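Local structure of nicastrin (4R12) at residues V242-L245 with S246-S250; I448-K452 with N453-I457. The protein probably serves as an essential, putatively substrate-recruiting subunit of gamma-secretase, the complex that cuts membrane proteins such as Notch and APP within the membrane. All coordinates share one frame; numbering follows the deposited sequence.

Interaction 1: residues V242-L245 with S246-S250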
ATOM      1  N   VAL A 242       0.675  11.193  -0.228  1.00 20.32           N
ATOM      2  CA  VAL A 242       1.389  12.472  -0.188  1.00 20.05           C
ATOM      3  C   VAL A 242       0.416  13.644  -0.190  1.00 19.94           C
ATOM      4  O   VAL A 242       0.572  14.638   0.558  1.00 21.82           O
ATOM      5  CB  VAL A 242       2.345  12.601  -1.394  1.00 19.97           C
ATOM      6  CG1 VAL A 242       2.912  14.010  -1.492  1.00 20.69           C
ATOM      7  CG2 VAL A 242       3.473  11.587  -1.277  1.00 19.92           C
ATOM      8  N   THR A 243      -0.584  13.530  -1.056  1.00 20.77           N
ATOM      9  CA  THR A 243      -1.617  14.553  -1.186  1.00 20.24           C
ATOM     10  C   THR A 243      -2.303  14.816   0.142  1.00 20.31           C
ATOM     11  O   THR A 243      -2.345  15.958   0.615  1.00 20.97           O
ATOM     12  CB  THR A 243      -2.685  14.137  -2.225  1.00 19.63           C
ATOM     13  OG1 THR A 243      -2.080  14.006  -3.518  1.00 20.70           O
ATOM     14  CG2 THR A 243      -3.799  15.196  -2.294  1.00 19.64           C
ATOM     15  N   LEU A 244      -2.839  13.763   0.759  1.00 20.74           N
ATOM     16  CA  LEU A 244      -3.609  13.954   1.993  1.00 21.00           C
ATOM     17  C   LEU A 244      -2.738  14.437   3.157  1.00 21.80           C
ATOM     18  O   LEU A 244      -3.162  15.301   3.936  1.00 22.23           O
ATOM     19  CB  LEU A 244      -4.336  12.673   2.380  1.00 22.04           C
ATOM     20  CG  LEU A 244      -5.342  12.875   3.516  1.00 23.14           C
ATOM     21  CD1 LEU A 244      -6.314  14.022   3.166  1.00 22.07           C
ATOM     22  CD2 LEU A 244      -6.114  11.574   3.765  1.00 23.39           C
ATOM     23  N   LEU A 245      -1.522  13.914   3.282  1.00 20.98           N
ATOM     24  CA  LEU A 245      -0.618  14.461   4.296  1.00 21.18           C
ATOM     25  C   LEU A 245      -0.318  15.940   4.025  1.00 21.35           C
ATOM     26  O   LEU A 245      -0.220  16.731   4.970  1.00 22.86           O
ATOM     27  CB  LEU A 245       0.699  13.656   4.385  1.00 21.19           C
ATOM     28  CG  LEU A 245       0.537  12.256   4.995  1.00 21.08           C
ATOM     29  CD1 LEU A 245       1.793  11.404   4.741  1.00 21.65           C
ATOM     30  CD2 LEU A 245       0.267  12.349   6.506  1.00 21.53           C
ATOM     31  N   SER A 246      -0.188  16.316   2.754  1.00 21.16           N
ATOM     32  CA  SER A 246       0.125  17.704   2.404  1.00 22.98           C
ATOM     33  C   SER A 246      -1.100  18.615   2.617  1.00 23.07           C
ATOM     34  O   SER A 246      -0.965  19.779   3.010  1.00 23.48           O
ATOM     35  CB  SER A 246       0.632  17.800   0.962  1.00 22.66           C
ATOM     36  OG  SER A 246       1.802  17.000   0.800  1.00 21.56           O
ATOM     37  N   VAL A 247      -2.286  18.069   2.379  1.00 21.04           N
ATOM     38  CA  VAL A 247      -3.535  18.736   2.728  1.00 22.66           C
ATOM     39  C   VAL A 247      -3.597  19.008   4.237  1.00 22.57           C
ATOM     40  O   VAL A 247      -3.923  20.107   4.673  1.00 22.24           O
ATOM     41  CB  VAL A 247      -4.758  17.883   2.297  1.00 22.12           C
ATOM     42  CG1 VAL A 247      -6.028  18.329   3.031  1.00 22.11           C
ATOM     43  CG2 VAL A 247      -4.962  17.965   0.777  1.00 20.25           C
ATOM     44  N   ILE A 248      -3.283  17.986   5.028  1.00 21.64           N
ATOM     45  CA  ILE A 248      -3.293  18.080   6.490  1.00 22.08           C
ATOM     46  C   ILE A 248      -2.254  19.112   6.954  1.00 24.23           C
ATOM     47  O   ILE A 248      -2.545  19.996   7.773  1.00 25.02           O
ATOM     48  CB  ILE A 248      -3.036  16.695   7.123  1.00 22.10           C
ATOM     49  CG1 ILE A 248      -4.234  15.780   6.840  1.00 22.07           C
ATOM     50  CG2 ILE A 248      -2.830  16.808   8.624  1.00 23.99           C
ATOM     51  CD1 ILE A 248      -4.008  14.334   7.146  1.00 21.76           C
ATOM     52  N   LYS A 249      -1.057  19.052   6.387  1.00 24.28           N
ATOM     53  CA  LYS A 249      -0.053  20.050   6.733  1.00 24.01           C
ATOM     54  C   LYS A 249      -0.530  21.472   6.386  1.00 26.03           C
ATOM     55  O   LYS A 249      -0.294  22.426   7.141  1.00 26.17           O
ATOM     56  CB  LYS A 249       1.271  19.753   6.027  1.00 24.32           C
ATOM     57  CG  LYS A 249       2.387  20.754   6.368  1.00 24.68           C
ATOM     58  CD  LYS A 249       2.963  20.511   7.779  1.00 25.62           C
ATOM     59  CE  LYS A 249       4.143  21.465   8.063  1.00 30.31           C
ATOM     60  NZ  LYS A 249       4.590  21.377   9.478  1.00 30.40           N
ATOM     61  N   SER A 250      -1.208  21.608   5.250  1.00 24.57           N
ATOM     62  CA  SER A 250      -1.693  22.920   4.832  1.00 25.29           C
ATOM     63  C   SER A 250      -2.819  23.395   5.754  1.00 28.29           C
ATOM     64  O   SER A 250      -2.880  24.567   6.119  1.00 29.37           O
ATOM     65  CB  SER A 250      -2.157  22.882   3.378  1.00 24.51           C
ATOM     66  OG  SER A 250      -1.093  22.456   2.536  1.00 23.55           O
TER
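S246 N closes one turn of the alpha-helix 234-252 onto V242 O, within the nicastrin large lobe, a domain related to zinc exopeptidases. The backbone repeats i+4 to i bonds: V247 N gives to T243 O (2.8 Å), I248 N to L244 O and K249 N to L245 O. The bond from S246 N to V242 O is 2.9 Å long with a bent N-H...O angle of 146°, and the same oxygen takes the hydroxyl S246 OG at 2.7 Å. The two donors come from opposite faces of the carbonyl plane. OG sits beside its own backbone N (chi1 -59°), a torsion that turns the hydroxyl back toward the preceding turn. An alanine at S246, lacking the hydroxyl, would probably leave V242 O with the bent amide bond as its one bond from this turn and thin the packing against I455. On another side of the helix, the side chains of L244 and I248 cross obliquely, L244 CG lying 4.1 Å from I248 CD1, and both lean on F267 of strand 262-268. One turn on, the serine pattern recurs: S250 OG gives to S246 O at 2.7 Å, and the amide of the same serine reaches that oxygen from the opposite face.

Interaction 2: residues I448-K452 with N453-I457; sequences ITIDK and NFINI
An N-cap starts the helix 452-463: D451, the last residue of the loop that follows helix 427-441, turns its carboxylate over the first turn and accepts from F454 N. The bond from F454 N to D451 OD1 is 3.0 Å long and nearly straight, with an N-H...O angle of 166°, yet the amide meets OD1 from above the carboxylate plane, 54° out of it. With CG anti to the backbone N (chi1 -171°), the D451 side chain is carried forward alongside the helix start, where its CG also lies 3.5 Å from F454 CB. The phenyl ring packs on L508 and I512 of helix 500-512. The main chain of the cap residue takes part too: I455 N gives to D451 O at 3.0 Å, and N456 N then gives to K452 O at 2.9 Å. Just before the cap, I450 reaches forward to I455, the two terminal CD1 methyls meeting at 3.7 Å. The pair adds an apolar contact between the loop and the helix, and both side chains also touch helix 427-441, I450 at N428 and Y432, I455 at L427. A carboxylate at this place would probably interact favourably with the positive end of the helix dipole, while its hydrogen bond gives F454 N a side-chain acceptor, since amides of a first turn lack the usual helical carbonyl four residues back.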
ATOM      1  N   ILE A 448      -6.629  29.290   1.820  1.00 34.50           N
ATOM      2  CA  ILE A 448      -5.613  28.260   1.994  1.00 31.79           C
ATOM      3  C   ILE A 448      -4.305  28.620   1.308  1.00 30.34           C
ATOM      4  O   ILE A 448      -4.295  28.974   0.129  1.00 31.07           O
ATOM      5  CB  ILE A 448      -6.065  26.904   1.423  1.00 32.52           C
ATOM      6  CG1 ILE A 448      -7.325  26.388   2.135  1.00 33.67           C
ATOM      7  CG2 ILE A 448      -4.908  25.905   1.469  1.00 30.31           C
ATOM      8  CD1 ILE A 448      -7.141  26.110   3.580  1.00 33.87           C
ATOM      9  N   THR A 449      -3.203  28.534   2.042  1.00 28.77           N
ATOM     10  CA  THR A 449      -1.876  28.551   1.433  1.00 29.70           C
ATOM     11  C   THR A 449      -1.310  27.139   1.543  1.00 27.46           C
ATOM     12  O   THR A 449      -1.170  26.623   2.655  1.00 27.67           O
ATOM     13  CB  THR A 449      -0.936  29.555   2.129  1.00 29.53           C
ATOM     14  OG1 THR A 449      -1.471  30.879   2.003  1.00 31.95           O
ATOM     15  CG2 THR A 449       0.467  29.520   1.528  1.00 29.30           C
ATOM     16  N   ILE A 450      -1.025  26.482   0.421  1.00 24.57           N
ATOM     17  CA  ILE A 450      -0.467  25.129   0.541  1.00 25.44           C
ATOM     18  C   ILE A 450       0.986  25.191   1.002  1.00 25.82           C
ATOM     19  O   ILE A 450       1.697  26.149   0.731  1.00 26.05           O
ATOM     20  CB  ILE A 450      -0.561  24.324  -0.763  1.00 26.13           C
ATOM     21  CG1 ILE A 450       0.244  24.977  -1.887  1.00 26.43           C
ATOM     22  CG2 ILE A 450      -2.021  24.184  -1.183  1.00 25.23           C
ATOM     23  CD1 ILE A 450       0.334  24.104  -3.139  1.00 28.03           C
ATOM     24  N   ASP A 451       1.423  24.165   1.717  1.00 26.12           N
ATOM     25  CA  ASP A 451       2.778  24.152   2.232  1.00 26.12           C
ATOM     26  C   ASP A 451       3.684  23.508   1.186  1.00 26.35           C
ATOM     27  O   ASP A 451       3.873  22.293   1.172  1.00 23.62           O
ATOM     28  CB  ASP A 451       2.823  23.413   3.573  1.00 26.11           C
ATOM     29  CG  ASP A 451       4.165  23.542   4.275  1.00 26.43           C
ATOM     30  OD1 ASP A 451       5.188  23.697   3.585  1.00 25.65           O
ATOM     31  OD2 ASP A 451       4.192  23.466   5.516  1.00 27.00           O
ATOM     32  N   LYS A 452       4.253  24.341   0.318  1.00 24.35           N
ATOM     33  CA  LYS A 452       5.034  23.846  -0.810  1.00 24.85           C
ATOM     34  C   LYS A 452       6.348  23.236  -0.352  1.00 25.67           C
ATOM     35  O   LYS A 452       6.818  22.293  -0.958  1.00 24.18           O
ATOM     36  CB  LYS A 452       5.294  24.963  -1.820  1.00 26.74           C
ATOM     37  CG  LYS A 452       4.040  25.357  -2.609  1.00 27.50           C
ATOM     38  CD  LYS A 452       4.344  26.432  -3.649  1.00 29.38           C
ATOM     39  CE  LYS A 452       3.070  26.820  -4.415  1.00 30.53           C
ATOM     40  NZ  LYS A 452       3.327  27.905  -5.387  1.00 31.02           N
ATOM     41  N   ASN A 453       6.933  23.774   0.716  1.00 23.85           N
ATOM     42  CA  ASN A 453       8.185  23.209   1.229  1.00 26.04           C
ATOM     43  C   ASN A 453       7.961  21.750   1.632  1.00 23.64           C
ATOM     44  O   ASN A 453       8.746  20.865   1.293  1.00 25.86           O
ATOM     45  CB  ASN A 453       8.716  24.018   2.423  1.00 27.96           C
ATOM     46  CG  ASN A 453      10.084  23.520   2.909  1.00 26.49           C
ATOM     47  OD1 ASN A 453      11.120  23.862   2.332  1.00 35.13           O
ATOM     48  ND2 ASN A 453      10.085  22.715   3.964  1.00 32.40           N
ATOM     49  N   PHE A 454       6.872  21.503   2.348  1.00 23.87           N
ATOM     50  CA  PHE A 454       6.502  20.156   2.771  1.00 24.47           C
ATOM     51  C   PHE A 454       6.189  19.223   1.579  1.00 23.96           C
ATOM     52  O   PHE A 454       6.663  18.072   1.526  1.00 23.68           O
ATOM     53  CB  PHE A 454       5.300  20.244   3.719  1.00 23.97           C
ATOM     54  CG  PHE A 454       4.823  18.924   4.243  1.00 25.18           C
ATOM     55  CD1 PHE A 454       5.360  18.389   5.406  1.00 25.63           C
ATOM     56  CD2 PHE A 454       3.799  18.227   3.592  1.00 24.34           C
ATOM     57  CE1 PHE A 454       4.905  17.177   5.899  1.00 27.30           C
ATOM     58  CE2 PHE A 454       3.344  17.019   4.082  1.00 24.71           C
ATOM     59  CZ  PHE A 454       3.887  16.493   5.241  1.00 25.57           C
ATOM     60  N   ILE A 455       5.397  19.715   0.632  1.00 23.69           N
ATOM     61  CA  ILE A 455       5.065  18.955  -0.588  1.00 23.58           C
ATOM     62  C   ILE A 455       6.348  18.518  -1.313  1.00 24.82           C
ATOM     63  O   ILE A 455       6.516  17.345  -1.679  1.00 21.76           O
ATOM     64  CB  ILE A 455       4.151  19.805  -1.562  1.00 23.01           C
ATOM     65  CG1 ILE A 455       2.744  19.987  -0.969  1.00 23.04           C
ATOM     66  CG2 ILE A 455       4.060  19.155  -2.944  1.00 23.29           C
ATOM     67  CD1 ILE A 455       1.894  21.097  -1.656  1.00 23.50           C
ATOM     68  N   ASN A 456       7.274  19.449  -1.476  1.00 22.72           N
ATOM     69  CA  ASN A 456       8.490  19.182  -2.244  1.00 25.16           C
ATOM     70  C   ASN A 456       9.439  18.195  -1.564  1.00 24.19           C
ATOM     71  O   ASN A 456      10.275  17.572  -2.221  1.00 25.21           O
ATOM     72  CB  ASN A 456       9.224  20.490  -2.534  1.00 26.40           C
ATOM     73  CG  ASN A 456       8.442  21.398  -3.463  1.00 29.50           C
ATOM     74  OD1 ASN A 456       7.555  20.945  -4.185  1.00 28.88           O
ATOM     75  ND2 ASN A 456       8.765  22.690  -3.443  1.00 30.13           N
ATOM     76  N   ILE A 457       9.319  18.058  -0.256  1.00 23.49           N
ATOM     77  CA  ILE A 457      10.079  17.035   0.461  1.00 22.55           C
ATOM     78  C   ILE A 457       9.364  15.684   0.415  1.00 25.52           C
ATOM     79  O   ILE A 457       9.974  14.645   0.093  1.00 22.93           O
ATOM     80  CB  ILE A 457      10.305  17.438   1.934  1.00 25.11           C
ATOM     81  CG1 ILE A 457      11.319  18.585   2.020  1.00 26.20           C
ATOM     82  CG2 ILE A 457      10.805  16.235   2.756  1.00 25.50           C
ATOM     83  CD1 ILE A 457      11.320  19.244   3.381  1.00 25.54           C
TER

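The two contacts belong to neighbouring helices that pack side by side; the centres of the contacts are about 8 Å apart. Interaction 1 lies buried in the second half of its helix, where serine and threonine hydroxyls bond to carbonyls of the same helix; interaction 2 is a partly buried helix start, where a charged carboxylate does the capping and exposed K452, N453 and N456 edge the turn. They meet directly: S250 OG, already bonded to its own helix, lies 3.1 Å from D451 N, a probable hydrogen bond to the cap residue. K249 CE packs 3.2 Å from D451 OD2, and S246 OG lies 3.6 Å from I455 CG1. S246, K249 and S250 thus all touch the start of helix 452-463 or the residues just before it.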